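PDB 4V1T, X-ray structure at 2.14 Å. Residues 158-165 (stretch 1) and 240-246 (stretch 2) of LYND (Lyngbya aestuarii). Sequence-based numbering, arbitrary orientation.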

# COMPACT_ATOMS: atom_id res chain seq x y z
N THR B 158 -5.39 26.11 -16.93
CA THR B 158 -5.51 25.46 -18.23
C THR B 158 -6.69 24.51 -18.23
O THR B 158 -7.20 24.16 -17.17
N ASP B 159 -7.12 24.12 -19.43
CA ASP B 159 -8.13 23.08 -19.60
C ASP B 159 -7.45 21.75 -19.92
O ASP B 159 -8.08 20.69 -19.85
N ASP B 160 -6.17 21.81 -20.26
CA ASP B 160 -5.39 20.60 -20.52
C ASP B 160 -3.92 20.88 -20.26
O ASP B 160 -3.43 21.97 -20.56
N TYR B 161 -3.23 19.89 -19.70
CA TYR B 161 -1.82 20.06 -19.34
C TYR B 161 -0.85 19.92 -20.53
O TYR B 161 0.34 20.11 -20.37
N LEU B 162 -1.38 19.60 -21.71
CA LEU B 162 -0.56 19.53 -22.92
C LEU B 162 -0.90 20.65 -23.90
O LEU B 162 -0.58 20.57 -25.08
N GLN B 163 -1.53 21.71 -23.40
CA GLN B 163 -1.77 22.89 -24.22
C GLN B 163 -0.45 23.44 -24.74
O GLN B 163 0.43 23.76 -23.94
N PRO B 164 -0.30 23.56 -26.07
CA PRO B 164 1.00 23.96 -26.63
C PRO B 164 1.53 25.32 -26.15
O PRO B 164 2.73 25.54 -26.19
N GLU B 165 0.65 26.20 -25.69
CA GLU B 165 1.09 27.49 -25.18
C GLU B 165 1.91 27.35 -23.89
O GLU B 165 2.70 28.23 -23.55
N GLY B 240 0.77 18.42 -30.36
CA GLY B 240 -0.45 19.11 -29.96
C GLY B 240 -1.27 18.37 -28.91
O GLY B 240 -0.76 17.48 -28.22
N CYS B 241 -2.54 18.74 -28.76
CA CYS B 241 -3.44 18.14 -27.76
C CYS B 241 -4.92 18.29 -28.09
O CYS B 241 -5.29 19.18 -28.85
N LEU B 242 -5.78 17.47 -27.48
CA LEU B 242 -7.20 17.80 -27.45
C LEU B 242 -7.98 17.70 -26.12
O LEU B 242 -8.11 16.66 -25.53
N PRO B 243 -8.56 18.90 -25.73
CA PRO B 243 -9.62 18.92 -24.72
C PRO B 243 -9.95 17.73 -23.83
O PRO B 243 -9.06 17.20 -23.20
N THR B 244 -11.23 17.38 -23.73
CA THR B 244 -11.73 16.39 -22.80
C THR B 244 -12.20 16.95 -21.46
O THR B 244 -12.46 16.20 -20.56
N ALA B 245 -12.33 18.26 -21.35
CA ALA B 245 -12.71 18.93 -20.11
C ALA B 245 -14.16 19.41 -20.04
O ALA B 245 -14.45 20.47 -19.54
N ARG B 246 -15.07 18.65 -20.60
CA ARG B 246 -16.46 19.07 -20.70
C ARG B 246 -17.26 19.10 -19.42
O ARG B 246 -18.11 19.95 -19.23

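This is a small contact between two loops, 343 Å² summed over both sides, in which no hydrogen bond crosses and the fit rests on a cysteine side chain set against a beta turn that holds its own shape. The backbones keep a loose register, with CA atoms of Leu162 and Cys241 5.8 Å apart and those of Asp159 and Ala245 6.2 Å apart, close enough for short side chains to fill the gap.

The turn is type I, from Asp160 to Gln163. Its backbone bond, Gln163 N to Asp160 O, is weak at 3.4 Å, and side chains supplement it. Asp160, chi1 t, points toward stretch 2, yet its OD2 bonds at home: it accepts from Leu162 N at 3.0 Å and is also satisfied elsewhere in the structure. Thr158, also t, donates from OG1 to Asp160 O at 2.5 Å. Gln163, with chi1 and chi2 both m, starts away from the partner, but its end comes nearer, and its NE2 donates to Asp159 OD1 at 2.7 Å with a nearly straight angle of 165°. Asp159 takes the p rotamer. Several polar groups of this stretch bond within it, and none makes a hydrogen bond across.

Cys241 is the centerpiece, with 81 Å² covered, the largest share of any residue here. It points toward the turn with chi1 at 93°, between wells. Its CB lies 3.4 Å from Leu162 O and 3.8 Å from Leu162 CB, while its SG sits 3.8 Å from Asp160 OD2, 4.1 Å from Gln163 OE1 and 4.4 Å from Pro164 CD. The sulfur therefore meets both polar and apolar atoms. Leu162, m at chi1 and t at chi2, points toward stretch 2, but it is its CB that meets Cys241; the methyls lie farther off.

At the other end, Ala245 points toward stretch 1 and places its CB 3.8 Å from Asp159 O and 4.4 Å from Asp159 CB, a methyl against backbone and side chain. Between these two sites, Asp160 OD1 comes within 3.4 Å of Pro243 O; both are acceptors, so this is no hydrogen bond. The CA-to-CB bonds of Pro243 and Leu242 point away, as does that of Tyr161, though Pro243 still has 40 Å² covered. Gly240, with no side chain, passes near Leu162 O, its own O 4.4 Å away.

What can be read here is that the bonds holding the turn lie largely within its own stretch, while Cys241 and Ala245 supply close apolar approaches from the other.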

# COMPACT_ATOMS: atom_id res chain seq x y z
CB THR B 158 -4.23 24.68 -18.59
OG1 THR B 158 -4.31 24.24 -19.96
CG2 THR B 158 -4.03 23.47 -17.67
CB ASP B 159 -9.13 23.45 -20.70
CG ASP B 159 -8.46 23.75 -22.04
OD1 ASP B 159 -7.27 24.13 -22.05
OD2 ASP B 159 -9.12 23.62 -23.08
CB ASP B 160 -5.60 20.12 -21.97
CG ASP B 160 -5.17 18.69 -22.17
OD1 ASP B 160 -6.00 17.78 -21.96
OD2 ASP B 160 -4.00 18.47 -22.55
CB TYR B 161 -1.43 19.07 -18.25
CG TYR B 161 -1.68 19.61 -16.84
CD1 TYR B 161 -2.84 20.31 -16.53
CD2 TYR B 161 -0.75 19.42 -15.83
CE1 TYR B 161 -3.07 20.79 -15.25
CE2 TYR B 161 -0.96 19.90 -14.56
CZ TYR B 161 -2.12 20.59 -14.27
OH TYR B 161 -2.33 21.06 -13.00
CB LEU B 162 -0.72 18.16 -23.60
CG LEU B 162 -0.05 16.96 -22.92
CD1 LEU B 162 -0.35 15.69 -23.70
CD2 LEU B 162 1.45 17.16 -22.78
CB GLN B 163 -2.50 23.97 -23.42
CG GLN B 163 -4.00 23.76 -23.30
CD GLN B 163 -4.75 24.10 -24.59
OE1 GLN B 163 -4.14 24.31 -25.63
NE2 GLN B 163 -6.07 24.17 -24.51
CB PRO B 164 0.75 23.98 -28.16
CG PRO B 164 -0.72 23.93 -28.33
CD PRO B 164 -1.26 23.20 -27.13
CB GLU B 165 -0.11 28.40 -24.92
CG GLU B 165 0.29 29.73 -24.28
CD GLU B 165 -0.83 30.74 -24.21
OE1 GLU B 165 -1.87 30.54 -24.88
OE2 GLU B 165 -0.65 31.74 -23.48
CB CYS B 241 -3.20 18.77 -26.39
SG CYS B 241 -4.23 20.20 -25.91
CB LEU B 242 -7.95 17.08 -28.56
CG LEU B 242 -7.93 15.56 -28.56
CD1 LEU B 242 -8.94 15.01 -27.57
CD2 LEU B 242 -8.22 15.01 -29.95
CB PRO B 243 -10.81 19.34 -25.57
CG PRO B 243 -10.21 20.33 -26.56
CD PRO B 243 -8.70 20.26 -26.37
CB THR B 244 -10.76 15.17 -22.66
OG1 THR B 244 -11.48 13.97 -22.94
CG2 THR B 244 -10.09 15.05 -21.28
CB ALA B 245 -11.79 20.09 -19.85
CB ARG B 246 -17.18 18.23 -21.75
CG ARG B 246 -16.64 18.46 -23.13
CD ARG B 246 -16.72 17.21 -23.98
NE ARG B 246 -17.95 17.18 -24.77
CZ ARG B 246 -18.13 17.84 -25.91
NH1 ARG B 246 -17.18 18.60 -26.42
NH2 ARG B 246 -19.28 17.73 -26.52